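Side-chain contacts in chorismate synthase (PDB 1SQ1), which probably catalyses the last step of the shikimate pathway, using reduced FMN to eliminate phosphate from 5-enolpyruvylshikimate-3-phosphate and yield chorismate: residues A[140-145]-A[342-347]; A[4-9]-A[227-232]; A[243-248]-A[274-279]. All coordinates share one frame; numbering follows the deposited sequence.

The three contacts run from a helix pair to a strand through which the sheet continues into the third subunit. Contacts 1 and 2 have centres 13 Å apart and are joined by Asp-342 of segment 342-347, whose OD1 forms a salt bridge with NZ of Lys-229 at 3.0 Å. Contacts 2 and 3, with centres 16 Å apart, meet where Asp-227 and Leu-230 of helix 226-235 pack on Ile-245 and Ile-276. Contacts 1 and 3 do not touch; their nearest atoms are about 7 Å apart. All lie away from the predicted FMN residues of their own chain, yet each reaches another subunit, and the sulfate of contact 3 is also hydrogen-bonded by N of Ala-239 of the third subunit.

Contact 1. Residues A[140-145]-A[342-347]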
loop_
_atom_site.group_PDB
_atom_site.type_symbol
_atom_site.label_atom_id
_atom_site.label_comp_id
_atom_site.label_asym_id
_atom_site.label_seq_id
_atom_site.Cartn_x
_atom_site.Cartn_y
_atom_site.Cartn_z
HETATM N N MSE A 140 -13.237 4.666 -19.894
HETATM C CA MSE A 140 -13.118 3.766 -21.020
HETATM C C MSE A 140 -13.302 2.327 -20.557
HETATM O O MSE A 140 -13.967 1.545 -21.222
HETATM C CB MSE A 140 -11.769 3.970 -21.711
HETATM C CG MSE A 140 -11.686 5.279 -22.489
HETATM SE SE MSE A 140 -9.887 5.776 -23.008
HETATM C CE MSE A 140 -9.961 7.680 -22.635
ATOM N N LEU A 141 -12.738 1.971 -19.411
ATOM C CA LEU A 141 -12.903 0.610 -18.894
ATOM C C LEU A 141 -14.321 0.422 -18.364
ATOM O O LEU A 141 -14.855 -0.677 -18.399
ATOM C CB LEU A 141 -11.881 0.324 -17.783
ATOM C CG LEU A 141 -11.842 -1.025 -17.042
ATOM C CD1 LEU A 141 -12.747 -1.003 -15.843
ATOM C CD2 LEU A 141 -12.223 -2.146 -17.985
ATOM N N LEU A 142 -14.928 1.505 -17.885
ATOM C CA LEU A 142 -16.286 1.463 -17.351
ATOM C C LEU A 142 -17.340 1.277 -18.434
ATOM O O LEU A 142 -18.378 0.650 -18.207
ATOM C CB LEU A 142 -16.587 2.741 -16.566
ATOM C CG LEU A 142 -15.965 2.856 -15.173
ATOM C CD1 LEU A 142 -16.401 4.161 -14.532
ATOM C CD2 LEU A 142 -16.416 1.679 -14.314
ATOM N N ARG A 143 -17.077 1.839 -19.609
ATOM C CA ARG A 143 -17.996 1.721 -20.734
ATOM C C ARG A 143 -18.117 0.248 -21.118
ATOM O O ARG A 143 -19.203 -0.222 -21.448
ATOM C CB ARG A 143 -17.499 2.536 -21.939
ATOM C CG ARG A 143 -18.490 2.576 -23.101
ATOM C CD ARG A 143 -17.973 3.354 -24.318
ATOM N NE ARG A 143 -18.943 3.365 -25.423
ATOM C CZ ARG A 143 -19.985 4.193 -25.521
ATOM N NH1 ARG A 143 -20.808 4.107 -26.561
ATOM N NH2 ARG A 143 -20.201 5.123 -24.594
ATOM N N GLU A 144 -17.009 -0.486 -21.052
ATOM C CA GLU A 144 -17.026 -1.899 -21.406
ATOM C C GLU A 144 -18.016 -2.689 -20.562
ATOM O O GLU A 144 -18.365 -3.805 -20.924
ATOM C CB GLU A 144 -15.633 -2.512 -21.260
ATOM C CG GLU A 144 -14.569 -1.850 -22.134
ATOM C CD GLU A 144 -14.747 -2.125 -23.620
ATOM O OE1 GLU A 144 -14.008 -1.517 -24.428
ATOM O OE2 GLU A 144 -15.611 -2.954 -23.979
ATOM N N PHE A 145 -18.467 -2.119 -19.446
ATOM C CA PHE A 145 -19.428 -2.795 -18.567
ATOM C C PHE A 145 -20.709 -1.982 -18.487
ATOM O O PHE A 145 -21.584 -2.236 -17.650
ATOM C CB PHE A 145 -18.854 -2.969 -17.160
ATOM C CG PHE A 145 -17.762 -3.995 -17.073
ATOM C CD1 PHE A 145 -17.982 -5.207 -16.429
ATOM C CD2 PHE A 145 -16.514 -3.755 -17.641
ATOM C CE1 PHE A 145 -16.983 -6.165 -16.357
ATOM C CE2 PHE A 145 -15.511 -4.703 -17.576
ATOM C CZ PHE A 145 -15.740 -5.911 -16.933
ATOM N N ASP A 342 -11.742 1.210 -10.249
ATOM C CA ASP A 342 -10.771 0.597 -9.347
ATOM C C ASP A 342 -11.423 -0.603 -8.638
ATOM O O ASP A 342 -10.839 -1.677 -8.599
ATOM C CB ASP A 342 -10.245 1.642 -8.341
ATOM C CG ASP A 342 -9.147 1.096 -7.416
ATOM O OD1 ASP A 342 -8.778 1.825 -6.467
ATOM O OD2 ASP A 342 -8.655 -0.039 -7.618
ATOM N N CYS A 343 -12.636 -0.441 -8.111
ATOM C CA CYS A 343 -13.304 -1.556 -7.434
ATOM C C CYS A 343 -13.600 -2.670 -8.421
ATOM O O CYS A 343 -13.652 -3.850 -8.056
ATOM C CB CYS A 343 -14.637 -1.131 -6.825
ATOM S SG CYS A 343 -14.578 0.294 -5.740
ATOM N N LEU A 344 -13.808 -2.276 -9.673
ATOM C CA LEU A 344 -14.129 -3.205 -10.751
ATOM C C LEU A 344 -13.008 -4.231 -10.931
ATOM O O LEU A 344 -13.268 -5.411 -11.181
ATOM C CB LEU A 344 -14.364 -2.406 -12.044
ATOM C CG LEU A 344 -15.191 -3.011 -13.176
ATOM C CD1 LEU A 344 -15.517 -1.943 -14.201
ATOM C CD2 LEU A 344 -14.422 -4.130 -13.796
ATOM N N LEU A 345 -11.764 -3.773 -10.797
ATOM C CA LEU A 345 -10.607 -4.646 -10.921
ATOM C C LEU A 345 -10.375 -5.394 -9.598
ATOM O O LEU A 345 -10.066 -6.582 -9.588
ATOM C CB LEU A 345 -9.377 -3.820 -11.304
ATOM C CG LEU A 345 -9.517 -3.095 -12.650
ATOM C CD1 LEU A 345 -8.450 -2.018 -12.823
ATOM C CD2 LEU A 345 -9.421 -4.113 -13.761
ATOM N N LEU A 346 -10.548 -4.706 -8.478
ATOM C CA LEU A 346 -10.363 -5.333 -7.181
ATOM C C LEU A 346 -11.286 -6.516 -6.947
ATOM O O LEU A 346 -10.888 -7.520 -6.368
ATOM C CB LEU A 346 -10.608 -4.326 -6.069
ATOM C CG LEU A 346 -9.534 -3.273 -5.852
ATOM C CD1 LEU A 346 -10.016 -2.321 -4.769
ATOM C CD2 LEU A 346 -8.218 -3.939 -5.468
ATOM N N ASN A 347 -12.529 -6.385 -7.391
ATOM C CA ASN A 347 -13.519 -7.424 -7.184
ATOM C C ASN A 347 -13.446 -8.537 -8.228
ATOM O O ASN A 347 -14.298 -9.426 -8.269
ATOM C CB ASN A 347 -14.901 -6.790 -7.195
ATOM C CG ASN A 347 -15.940 -7.672 -6.575
ATOM O OD1 ASN A 347 -15.933 -7.891 -5.362
ATOM N ND2 ASN A 347 -16.844 -8.195 -7.397
#
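Leu-344 pushes its branched end among Leu-141, Leu-142 and Phe-145, an apolar link between the end of helix 128-143, with the residues just after it, and helix 325-346 in the helical layer of the chorismate synthase fold, a beta-alpha-beta sandwich. Its two methyls have different main partners. CD1 meets CD1 of Leu-141 end to end at 3.4 Å and also touches CD2 of Leu-142 at 3.7 Å. CD2 lies over one face of the Phe-145 ring in a CH-pi contact, 4.0 Å from the centroid and 19° off the ring normal, displaced toward the rim near CZ. With CG swung away from its own backbone N (chi1 -158°), Leu-344 extends across to the other helix; the nearest CA atoms, of Leu-142 and Leu-344, are 8.4 Å apart. Leucine suits this place because its forked end serves aliphatic and aromatic neighbours at once.

In the next shell, Leu-142 also rests on Leu-340 and Ala-341 of the partner helix. Leu-355 of the second subunit packs on both Leu-344 and Phe-145, and Tyr-359 of that subunit meets the Phe-145 ring edge-to-face, making the cluster part of a subunit interface. The backbone at Phe-145 is held by N donating to O of Leu-142 at 3.0 Å.

Contact 2. Residues A[4-9]-A[227-232]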
loop_
_atom_site.group_PDB
_atom_site.type_symbol
_atom_site.label_atom_id
_atom_site.label_comp_id
_atom_site.label_asym_id
_atom_site.label_seq_id
_atom_site.Cartn_x
_atom_site.Cartn_y
_atom_site.Cartn_z
ATOM N N PHE A 4 -3.147 7.422 -6.384
ATOM C CA PHE A 4 -4.452 7.096 -5.848
ATOM C C PHE A 4 -5.020 5.769 -6.353
ATOM O O PHE A 4 -4.876 5.423 -7.526
ATOM C CB PHE A 4 -5.398 8.249 -6.182
ATOM C CG PHE A 4 -6.826 8.015 -5.786
ATOM C CD1 PHE A 4 -7.805 7.863 -6.757
ATOM C CD2 PHE A 4 -7.200 7.992 -4.447
ATOM C CE1 PHE A 4 -9.137 7.692 -6.404
ATOM C CE2 PHE A 4 -8.533 7.824 -4.080
ATOM C CZ PHE A 4 -9.505 7.675 -5.061
ATOM N N GLY A 5 -5.669 5.035 -5.449
ATOM C CA GLY A 5 -6.274 3.761 -5.798
ATOM C C GLY A 5 -5.531 2.529 -5.310
ATOM O O GLY A 5 -4.313 2.561 -5.116
ATOM N N THR A 6 -6.268 1.437 -5.113
ATOM C CA THR A 6 -5.679 0.172 -4.676
ATOM C C THR A 6 -5.032 -0.554 -5.854
ATOM O O THR A 6 -3.822 -0.724 -5.895
ATOM C CB THR A 6 -6.727 -0.774 -4.100
ATOM O OG1 THR A 6 -7.535 -0.082 -3.145
ATOM C CG2 THR A 6 -6.054 -1.934 -3.426
ATOM N N ARG A 7 -5.848 -0.977 -6.815
ATOM C CA ARG A 7 -5.348 -1.697 -7.979
ATOM C C ARG A 7 -5.156 -0.789 -9.198
ATOM O O ARG A 7 -4.229 -0.997 -9.981
ATOM C CB ARG A 7 -6.303 -2.848 -8.323
ATOM C CG ARG A 7 -5.773 -3.847 -9.340
ATOM C CD ARG A 7 -4.816 -4.839 -8.693
ATOM N NE ARG A 7 -4.118 -5.697 -9.658
ATOM C CZ ARG A 7 -3.382 -5.248 -10.677
ATOM N NH1 ARG A 7 -2.775 -6.095 -11.498
ATOM N NH2 ARG A 7 -3.260 -3.945 -10.890
ATOM N N LEU A 8 -6.035 0.202 -9.361
ATOM C CA LEU A 8 -5.969 1.159 -10.477
ATOM C C LEU A 8 -5.406 2.480 -9.928
ATOM O O LEU A 8 -6.137 3.438 -9.680
ATOM C CB LEU A 8 -7.367 1.403 -11.055
ATOM C CG LEU A 8 -7.508 1.737 -12.544
ATOM C CD1 LEU A 8 -8.309 3.019 -12.728
ATOM C CD2 LEU A 8 -6.146 1.849 -13.182
ATOM N N LYS A 9 -4.092 2.510 -9.748
ATOM C CA LYS A 9 -3.374 3.651 -9.207
ATOM C C LYS A 9 -3.248 4.848 -10.129
ATOM O O LYS A 9 -2.639 4.753 -11.178
ATOM C CB LYS A 9 -1.980 3.194 -8.793
ATOM C CG LYS A 9 -2.002 2.069 -7.791
ATOM C CD LYS A 9 -0.654 1.859 -7.137
ATOM C CE LYS A 9 -0.788 0.821 -6.052
ATOM N NZ LYS A 9 -1.852 1.236 -5.111
ATOM N N ASP A 227 -18.521 3.319 -0.524
ATOM C CA ASP A 227 -18.876 4.658 -0.045
ATOM C C ASP A 227 -17.628 5.346 0.532
ATOM O O ASP A 227 -17.384 6.524 0.251
ATOM C CB ASP A 227 -20.025 4.606 0.976
ATOM C CG ASP A 227 -19.862 3.501 1.978
ATOM O OD1 ASP A 227 -20.784 3.282 2.789
ATOM O OD2 ASP A 227 -18.806 2.844 1.950
ATOM N N SER A 228 -16.830 4.615 1.313
ATOM C CA SER A 228 -15.591 5.170 1.870
ATOM C C SER A 228 -14.750 5.771 0.747
ATOM O O SER A 228 -14.448 6.959 0.754
ATOM C CB SER A 228 -14.748 4.093 2.559
ATOM O OG SER A 228 -15.281 3.716 3.815
ATOM N N LYS A 229 -14.365 4.937 -0.212
ATOM C CA LYS A 229 -13.556 5.387 -1.328
ATOM C C LYS A 229 -14.177 6.591 -1.986
ATOM O O LYS A 229 -13.488 7.530 -2.340
ATOM C CB LYS A 229 -13.421 4.281 -2.371
ATOM C CG LYS A 229 -12.546 3.117 -1.985
ATOM C CD LYS A 229 -12.716 1.981 -2.976
ATOM C CE LYS A 229 -11.419 1.231 -3.165
ATOM N NZ LYS A 229 -10.470 2.005 -4.026
ATOM N N LEU A 230 -15.486 6.563 -2.167
ATOM C CA LEU A 230 -16.142 7.674 -2.826
ATOM C C LEU A 230 -16.017 8.935 -2.007
ATOM O O LEU A 230 -15.721 10.001 -2.545
ATOM C CB LEU A 230 -17.609 7.354 -3.057
ATOM C CG LEU A 230 -17.838 6.345 -4.173
ATOM C CD1 LEU A 230 -19.272 5.841 -4.093
ATOM C CD2 LEU A 230 -17.539 6.994 -5.529
ATOM N N ALA A 231 -16.243 8.800 -0.704
ATOM C CA ALA A 231 -16.170 9.922 0.220
ATOM C C ALA A 231 -14.779 10.522 0.247
ATOM O O ALA A 231 -14.613 11.740 0.338
ATOM C CB ALA A 231 -16.548 9.461 1.602
ATOM N N HIS A 232 -13.787 9.646 0.171
ATOM C CA HIS A 232 -12.382 10.016 0.196
ATOM C C HIS A 232 -12.003 10.770 -1.078
ATOM O O HIS A 232 -11.364 11.827 -1.019
ATOM C CB HIS A 232 -11.559 8.739 0.357
ATOM C CG HIS A 232 -10.081 8.942 0.450
ATOM N ND1 HIS A 232 -9.353 9.563 -0.546
ATOM C CD2 HIS A 232 -9.173 8.487 1.345
ATOM C CE1 HIS A 232 -8.060 9.466 -0.270
ATOM N NE2 HIS A 232 -7.929 8.816 0.868
#
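Thr-6 and Lys-229 come together around a single carboxylate oxygen, OD1 of Asp-342, which accepts a hydrogen bond from N of Thr-6 and forms a salt bridge with NZ of Lys-229. The setting is a beta-hairpin: residues 5-8 form the loop between antiparallel strands 3-4 and 9-13, and helix 226-235 lies against it. The other oxygen of Asp-342, OD2, accepts N of Arg-7 and N of Leu-8, so one carboxylate gathers three successive backbone N-H groups of the loop.

Lys-229 approaches across the Thr-6 side chain at about a right angle, its chain bent at its outer torsions. NZ stops 3.7 Å from OG1 of Thr-6, a packing distance; that hydroxyl bonds instead to OD2 of Asp-224. A long flexible lysine suits a buried site where negative charge must be reached from a helix, and its ammonium probably favours the ionised form of Asp-342.

On its other side the loop is tied by Lys-9, whose NZ donates to O of Gly-5 at 2.8 Å and to O of Thr-6 at 2.9 Å. Gly-5 adopts a phi of 105°, where any CB would crowd the preceding carbonyl O. At the strand end before the loop, Phe-4 and His-232 form an oblique pair, ring planes inclined at 31° and centroids 6.0 Å apart. The apolar Phe-4 ring suits its buried place against Met-335, while the more polar His-232 is partly exposed. Tyr-223 of the third subunit packs on His-232. Phe-4 and His-232 come closest at CE2 of Phe-4 and ND1 of His-232, 4.0 Å apart.

Contact 3. Residues A[243-248]-A[274-279]; sequences VEIGEG and GGILGG. With SO4 (sulfate ion), chain B.
Ile-245 ends strand 240-245 and starts a type II' beta turn that closes at Gly-248, while Gly-274 and Gly-275 lead into the short strand 276-277. The two backbones come nearest at Gly-246 and Gly-274, whose CA atoms are 3.6 Å apart. Each of these glycines would direct a CB toward the opposite backbone, so hydrogen alone suits both places. Gly-246 also supplies the positive phi (71°) that the second position of a type II' turn needs. Strand 286-292 serves both segments, since Gly-246 and Gly-274 each form backbone hydrogen bonds with Ile-287.

Two isoleucines close the contact. Both reach across with their longer branch extended, chi2 being -179° in Ile-245, and their CD1 atoms meet at 4.3 Å. The shorter branch of Ile-245 has its own neighbour: CG2 rests 4.3 Å from CA of Gly-274. Beta-branched residues fit these extended strand positions, and helix 226-235 lies against the pair, with Asp-227 touching both isoleucines and Leu-226 touching Ile-276.

Beyond the isoleucines, N of Gly-278 donates to O2 of a sulfate ion at 2.7 Å. The ion, probably from the crystallisation liquor, is also bonded by N of Ala-239 of the third subunit, a residue predicted to bind FMN. Val-243 and Glu-244 pair with a strand of that same subunit, so the sheet continues across the interface. The contact between the segments is thus apolar and depends on shape, whereas the anion is held at the subunit boundary by backbone N-H groups from two chains.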
loop_
_atom_site.group_PDB
_atom_site.type_symbol
_atom_site.label_atom_id
_atom_site.label_comp_id
_atom_site.label_asym_id
_atom_site.label_seq_id
_atom_site.Cartn_x
_atom_site.Cartn_y
_atom_site.Cartn_z
ATOM N N VAL A 243 -20.293 15.604 1.858
ATOM C CA VAL A 243 -20.587 14.531 0.926
ATOM C C VAL A 243 -21.779 13.715 1.380
ATOM O O VAL A 243 -21.857 13.292 2.543
ATOM C CB VAL A 243 -19.423 13.585 0.805
ATOM C CG1 VAL A 243 -19.768 12.482 -0.156
ATOM C CG2 VAL A 243 -18.202 14.340 0.353
ATOM N N GLU A 244 -22.707 13.490 0.455
ATOM C CA GLU A 244 -23.902 12.718 0.770
ATOM C C GLU A 244 -24.107 11.515 -0.129
ATOM O O GLU A 244 -23.816 11.546 -1.323
ATOM C CB GLU A 244 -25.156 13.583 0.669
ATOM C CG GLU A 244 -25.341 14.571 1.792
ATOM C CD GLU A 244 -26.683 15.246 1.713
ATOM O OE1 GLU A 244 -26.967 15.883 0.678
ATOM O OE2 GLU A 244 -27.456 15.134 2.686
ATOM N N ILE A 245 -24.630 10.451 0.455
ATOM C CA ILE A 245 -24.919 9.259 -0.314
ATOM C C ILE A 245 -26.371 8.900 -0.083
ATOM O O ILE A 245 -26.760 8.470 1.006
ATOM C CB ILE A 245 -24.009 8.086 0.088
ATOM C CG1 ILE A 245 -22.556 8.420 -0.277
ATOM C CG2 ILE A 245 -24.463 6.818 -0.613
ATOM C CD1 ILE A 245 -21.576 7.343 0.045
ATOM N N GLY A 246 -27.179 9.109 -1.114
ATOM C CA GLY A 246 -28.585 8.799 -1.008
ATOM C C GLY A 246 -29.285 9.779 -0.098
ATOM O O GLY A 246 -28.998 10.973 -0.152
ATOM N N GLU A 247 -30.195 9.286 0.741
ATOM C CA GLU A 247 -30.925 10.163 1.651
ATOM C C GLU A 247 -30.019 11.165 2.364
ATOM O O GLU A 247 -30.477 12.227 2.779
ATOM C CB GLU A 247 -31.702 9.353 2.697
ATOM C CG GLU A 247 -33.026 8.787 2.207
ATOM C CD GLU A 247 -33.937 9.833 1.564
ATOM O OE1 GLU A 247 -34.328 10.816 2.241
ATOM O OE2 GLU A 247 -34.264 9.663 0.367
ATOM N N GLY A 248 -28.743 10.821 2.517
ATOM C CA GLY A 248 -27.805 11.711 3.181
ATOM C C GLY A 248 -28.145 12.163 4.597
ATOM O O GLY A 248 -28.543 11.373 5.458
ATOM N N GLY A 274 -28.979 4.945 -1.772
ATOM C CA GLY A 274 -28.081 5.611 -2.701
ATOM C C GLY A 274 -27.326 4.653 -3.609
ATOM O O GLY A 274 -26.527 5.085 -4.443
ATOM N N GLY A 275 -27.574 3.351 -3.451
ATOM C CA GLY A 275 -26.923 2.353 -4.285
ATOM C C GLY A 275 -25.788 1.591 -3.625
ATOM O O GLY A 275 -25.010 0.897 -4.291
ATOM N N ILE A 276 -25.711 1.704 -2.302
ATOM C CA ILE A 276 -24.664 1.062 -1.515
ATOM C C ILE A 276 -25.255 0.515 -0.217
ATOM O O ILE A 276 -25.993 1.214 0.470
ATOM C CB ILE A 276 -23.567 2.090 -1.157
ATOM C CG1 ILE A 276 -22.943 2.661 -2.435
ATOM C CG2 ILE A 276 -22.509 1.445 -0.256
ATOM C CD1 ILE A 276 -21.817 3.621 -2.186
ATOM N N LEU A 277 -24.932 -0.730 0.114
ATOM C CA LEU A 277 -25.432 -1.353 1.337
ATOM C C LEU A 277 -24.313 -2.183 1.923
ATOM O O LEU A 277 -23.840 -3.116 1.280
ATOM C CB LEU A 277 -26.612 -2.271 1.041
ATOM C CG LEU A 277 -27.937 -1.605 0.690
ATOM C CD1 LEU A 277 -28.800 -2.568 -0.131
ATOM C CD2 LEU A 277 -28.622 -1.151 1.972
ATOM N N GLY A 278 -23.886 -1.851 3.137
ATOM C CA GLY A 278 -22.801 -2.591 3.753
ATOM C C GLY A 278 -21.454 -2.214 3.165
ATOM O O GLY A 278 -20.441 -2.830 3.478
ATOM N N GLY A 279 -21.438 -1.205 2.301
ATOM C CA GLY A 279 -20.184 -0.787 1.704
ATOM C C GLY A 279 -19.957 -1.373 0.337
ATOM O O GLY A 279 -18.921 -1.152 -0.284
HETATM S S SO4 B . -24.616 1.040 5.550
HETATM O O1 SO4 B . -24.886 -0.151 6.386
HETATM O O2 SO4 B . -24.042 0.634 4.239
HETATM O O3 SO4 B . -25.871 1.781 5.310
HETATM O O4 SO4 B . -23.648 1.914 6.243
#